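Local atomic coordinates of GRAS family transcription factor containing protein, expressed (PDB entry 5HYZ), a protein that probably acts as a homodimeric plant transcription factor in development and abiotic stress resistance, binding DNA in vitro through its GRAS domain. Residues Leu95-Ala100 against Asn206-Leu211; Val352-Pro355 against Leu359-Ala362. One frame throughout, in Å; residues are numbered along the deposited sequence.

How the contacts relate
Following the chain from its N terminus, the first contact segment, L95-A100, comes on helix 89-104, after several earlier helices. The chain then runs through 105 residues, including strands 110-118, 141-148 and 177-182 and helices 122-132 and 157-174, before N206-L211 closes contact 1, laying the helix over the end of strand 202-208. Contact 2 opens only after that loop is complete, so the two lie in series, neither nested nor crossed. It is local: V352-P355 and L359-A362 lie on the arms of a beta hairpin, P355 already past its strand. Both reach the same mixed sheet, contact 1 at a parallel strand and contact 2 where strand 358-363 pairs antiparallel with 366-374. Their centres lie about 14 Å apart, and helix 89-104 also touches L359 and L361.

Contact 1: residues Leu95-Ala100 against Asn206-Leu211; sequences LTANQA and NFMLQL
A97 and M208 make the apolar part of this small contact: the methyl CB of A97 points from the helix toward the strand and meets the selenium SE of M208, a selenomethionine, at 4.0 Å. The M208 chain leaves with CG anti to the carbonyl carbon (chi1 -53°) and bends again at chi2 and chi3, which carries SE round to the alanine. A97 suits its place because a lone methyl lets the helix come close, with its CA 7.8 Å from the CA of N206.

In this GRAS domain the architecture is that of a Rossmann-like fold, in which helix 89-104 lies over a mainly parallel sheet; strand 202-208 is an inner member, its backbone bonded to V114 and F116 on one side and to T238 and G240 on the other. Q123 of helix 122-132 also touches both A97 and M208.

Of the residues that touch, N206 is the polar one, although toward the helix it offers only a van der Waals contact: OD1 lies 3.9 Å from CB of A97. With CG anti to the backbone N (chi1 -175°), the amide reaches out from the strand into buried surroundings, where an asparagine can both accept and donate. OD1 accepts one hydrogen bond from the hydroxyl OG1 of T238 and another from NE2 of Q123, while ND2 donates to OD1 of D115, the aspartate of the predicted VHIID motif.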
loop_
_atom_site.group_PDB
_atom_site.type_symbol
_atom_site.label_atom_id
_atom_site.label_comp_id
_atom_site.label_asym_id
_atom_site.label_seq_id
_atom_site.Cartn_x
_atom_site.Cartn_y
_atom_site.Cartn_z
ATOM N N LEU A 95 7.825 -7.519 4.110
ATOM C CA LEU A 95 8.785 -6.455 4.389
ATOM C C LEU A 95 9.654 -6.757 5.599
ATOM O O LEU A 95 10.831 -6.425 5.598
ATOM C CB LEU A 95 8.071 -5.093 4.592
ATOM C CG LEU A 95 7.441 -4.632 3.275
ATOM C CD1 LEU A 95 6.928 -3.198 3.351
ATOM C CD2 LEU A 95 8.290 -4.841 1.941
ATOM N N THR A 96 9.091 -7.409 6.631
ATOM C CA THR A 96 9.915 -7.683 7.789
ATOM C C THR A 96 10.975 -8.794 7.466
ATOM O O THR A 96 12.174 -8.667 7.820
ATOM C CB THR A 96 9.031 -8.120 8.978
ATOM O OG1 THR A 96 8.092 -7.078 9.210
ATOM C CG2 THR A 96 9.856 -8.308 10.244
ATOM N N ALA A 97 10.535 -9.819 6.761
ATOM C CA ALA A 97 11.470 -10.826 6.272
ATOM C C ALA A 97 12.579 -10.201 5.375
ATOM O O ALA A 97 13.775 -10.512 5.519
ATOM C CB ALA A 97 10.703 -11.895 5.503
ATOM N N ASN A 98 12.167 -9.313 4.458
ATOM C CA ASN A 98 13.136 -8.715 3.548
ATOM C C ASN A 98 14.174 -7.907 4.279
ATOM O O ASN A 98 15.342 -7.890 3.900
ATOM C CB ASN A 98 12.431 -7.807 2.511
ATOM C CG ASN A 98 11.759 -8.590 1.412
ATOM O OD1 ASN A 98 11.879 -9.818 1.375
ATOM N ND2 ASN A 98 11.081 -7.888 0.472
ATOM N N GLN A 99 13.756 -7.193 5.324
ATOM C CA GLN A 99 14.725 -6.416 6.066
ATOM C C GLN A 99 15.768 -7.330 6.692
ATOM O O GLN A 99 16.990 -7.027 6.663
ATOM C CB GLN A 99 13.966 -5.550 7.122
ATOM C CG GLN A 99 14.868 -4.541 7.817
ATOM C CD GLN A 99 15.392 -3.488 6.810
ATOM O OE1 GLN A 99 14.665 -3.069 5.881
ATOM N NE2 GLN A 99 16.666 -3.086 6.969
ATOM N N ALA A 100 15.307 -8.462 7.232
ATOM C CA ALA A 100 16.274 -9.445 7.798
ATOM C C ALA A 100 17.222 -10.033 6.737
ATOM O O ALA A 100 18.420 -10.191 6.999
ATOM C CB ALA A 100 15.552 -10.574 8.473
ATOM N N ASN A 206 13.537 -18.601 2.653
ATOM C CA ASN A 206 12.337 -17.893 3.080
ATOM C C ASN A 206 11.155 -18.896 3.216
ATOM O O ASN A 206 10.837 -19.645 2.280
ATOM C CB ASN A 206 12.025 -16.788 2.026
ATOM C CG ASN A 206 10.870 -15.918 2.414
ATOM O OD1 ASN A 206 11.051 -15.033 3.280
ATOM N ND2 ASN A 206 9.735 -16.004 1.663
ATOM N N PHE A 207 10.532 -18.951 4.389
ATOM C CA PHE A 207 9.321 -19.723 4.590
ATOM C C PHE A 207 8.178 -18.789 5.011
ATOM O O PHE A 207 7.980 -18.567 6.211
ATOM C CB PHE A 207 9.502 -20.714 5.717
ATOM C CG PHE A 207 10.483 -21.834 5.415
ATOM C CD1 PHE A 207 10.086 -22.915 4.630
ATOM C CD2 PHE A 207 11.797 -21.796 5.926
ATOM C CE1 PHE A 207 10.963 -23.969 4.396
ATOM C CE2 PHE A 207 12.693 -22.855 5.688
ATOM C CZ PHE A 207 12.249 -23.951 4.918
HETATM N N MSE A 208 7.421 -18.258 4.075
HETATM C CA MSE A 208 6.356 -17.313 4.492
HETATM C C MSE A 208 5.009 -18.017 4.352
HETATM O O MSE A 208 4.550 -18.388 3.231
HETATM C CB MSE A 208 6.316 -16.002 3.656
HETATM C CG MSE A 208 7.635 -15.313 3.605
HETATM SE SE MSE A 208 7.467 -14.263 5.427
HETATM C CE MSE A 208 5.325 -14.256 4.921
ATOM N N LEU A 209 4.369 -18.268 5.492
ATOM C CA LEU A 209 3.060 -18.948 5.536
ATOM C C LEU A 209 3.099 -20.254 4.731
ATOM O O LEU A 209 2.279 -20.477 3.836
ATOM C CB LEU A 209 1.967 -18.022 5.018
ATOM C CG LEU A 209 1.838 -16.705 5.807
ATOM C CD1 LEU A 209 0.646 -15.862 5.295
ATOM C CD2 LEU A 209 1.711 -17.014 7.332
ATOM N N GLN A 210 4.077 -21.094 5.023
ATOM C CA GLN A 210 4.284 -22.267 4.206
ATOM C C GLN A 210 4.518 -23.472 5.088
ATOM O O GLN A 210 3.966 -24.543 4.842
ATOM C CB GLN A 210 5.495 -22.059 3.293
ATOM C CG GLN A 210 5.939 -23.375 2.545
ATOM C CD GLN A 210 4.893 -23.806 1.611
ATOM O OE1 GLN A 210 4.163 -22.985 1.075
ATOM N NE2 GLN A 210 4.761 -25.123 1.428
ATOM N N LEU A 211 5.363 -23.315 6.114
ATOM C CA LEU A 211 5.867 -24.463 6.828
ATOM C C LEU A 211 4.760 -25.120 7.620
ATOM O O LEU A 211 4.807 -26.345 7.866
ATOM C CB LEU A 211 7.017 -24.026 7.737
ATOM C CG LEU A 211 8.196 -24.890 8.026
ATOM C CD1 LEU A 211 8.695 -25.562 6.697
ATOM C CD2 LEU A 211 9.271 -24.043 8.767
#

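Contact 2: residues Val352-Pro355 against Leu359-Ala362; sequences VELP and LSLA
V352 lays its CG2 methyl against CB of A362, 3.8 Å away, beside the ladder of the hairpin formed by strands 349-354 and 358-363. CG1 stands anti to the backbone N (chi1 167°), which leaves CG2 as the branch directed at the alanine. A branched valine fits an extended strand, and the small A362 leaves room for it.

V352 and S360 form an antiparallel hydrogen-bonded pair. N of V352 reaches O of S360 at 2.8 Å in the carbonyl plane and nearly straight (169° at the hydrogen); the return bond, from N of S360 to O of V352, is equally short at 2.8 Å but more bent, its donor tilted from the carbonyl plane. On the same face as V352, CD1 of L354 rests on CB of S360 at 4.1 Å, while OG of S360 turns to OG1 of T370 in the next strand, 366-374.

E353 and L359, the neighbouring non-hydrogen-bonded pair, occupy the other face. The glutamate bends at chi2 and brings OE2 to 3.7 Å from CD1 of L359, the two side chains crossing at a slant. L359, itself buried, also packs on F92 of helix 89-104, where an apolar leucine is at home. E353 thus sets its carboxylate against the leucine methyl, a van der Waals contact; its charge is met by the salt bridge of OE2 with NH2 of R333, consistent with an acid at the exposed margin.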
loop_
_atom_site.group_PDB
_atom_site.type_symbol
_atom_site.label_atom_id
_atom_site.label_comp_id
_atom_site.label_asym_id
_atom_site.label_seq_id
_atom_site.Cartn_x
_atom_site.Cartn_y
_atom_site.Cartn_z
ATOM N N VAL A 352 3.589 -6.519 18.357
ATOM C CA VAL A 352 3.884 -7.166 19.653
ATOM C C VAL A 352 5.139 -8.000 19.572
ATOM O O VAL A 352 5.293 -8.797 18.628
ATOM C CB VAL A 352 2.701 -8.063 20.070
ATOM C CG1 VAL A 352 3.083 -8.989 21.215
ATOM C CG2 VAL A 352 1.503 -7.166 20.446
ATOM N N GLU A 353 6.053 -7.829 20.520
ATOM C CA GLU A 353 7.257 -8.664 20.518
ATOM C C GLU A 353 6.966 -9.962 21.245
ATOM O O GLU A 353 6.332 -9.957 22.304
ATOM C CB GLU A 353 8.410 -7.910 21.189
ATOM C CG GLU A 353 8.477 -6.445 20.821
ATOM C CD GLU A 353 9.436 -6.196 19.710
ATOM O OE1 GLU A 353 10.174 -7.154 19.380
ATOM O OE2 GLU A 353 9.446 -5.065 19.151
ATOM N N LEU A 354 7.389 -11.095 20.710
ATOM C CA LEU A 354 7.267 -12.360 21.442
ATOM C C LEU A 354 8.667 -12.925 21.583
ATOM O O LEU A 354 9.498 -12.799 20.675
ATOM C CB LEU A 354 6.340 -13.369 20.729
ATOM C CG LEU A 354 4.951 -12.864 20.394
ATOM C CD1 LEU A 354 4.240 -13.820 19.459
ATOM C CD2 LEU A 354 4.146 -12.697 21.666
ATOM N N PRO A 355 8.966 -13.570 22.728
ATOM C CA PRO A 355 10.354 -13.985 22.952
ATOM C C PRO A 355 10.764 -15.237 22.215
ATOM O O PRO A 355 9.961 -16.120 22.009
ATOM C CB PRO A 355 10.392 -14.233 24.485
ATOM C CG PRO A 355 9.007 -14.646 24.801
ATOM C CD PRO A 355 8.126 -13.764 23.931
ATOM N N LEU A 359 8.616 -10.960 15.944
ATOM C CA LEU A 359 7.836 -9.699 15.871
ATOM C C LEU A 359 6.510 -10.081 15.317
ATOM O O LEU A 359 6.453 -10.746 14.302
ATOM C CB LEU A 359 8.509 -8.662 14.975
ATOM C CG LEU A 359 7.745 -7.321 14.899
ATOM C CD1 LEU A 359 7.721 -6.629 16.249
ATOM C CD2 LEU A 359 8.447 -6.452 13.906
ATOM N N SER A 360 5.406 -9.686 15.942
ATOM C CA SER A 360 4.114 -10.150 15.468
ATOM C C SER A 360 3.186 -8.981 15.204
ATOM O O SER A 360 3.172 -7.983 15.975
ATOM C CB SER A 360 3.511 -11.117 16.519
ATOM O OG SER A 360 2.315 -11.685 16.052
ATOM N N LEU A 361 2.374 -9.117 14.166
ATOM C CA LEU A 361 1.333 -8.158 13.866
ATOM C C LEU A 361 0.109 -8.664 14.598
ATOM O O LEU A 361 -0.279 -9.828 14.469
ATOM C CB LEU A 361 1.093 -8.057 12.371
ATOM C CG LEU A 361 -0.118 -7.294 11.874
ATOM C CD1 LEU A 361 0.086 -5.823 12.309
ATOM C CD2 LEU A 361 -0.270 -7.405 10.347
ATOM N N ALA A 362 -0.438 -7.767 15.431
ATOM C CA ALA A 362 -1.566 -8.076 16.298
ATOM C C ALA A 362 -2.830 -7.297 15.987
ATOM O O ALA A 362 -2.773 -6.201 15.432
ATOM C CB ALA A 362 -1.129 -7.809 17.770
#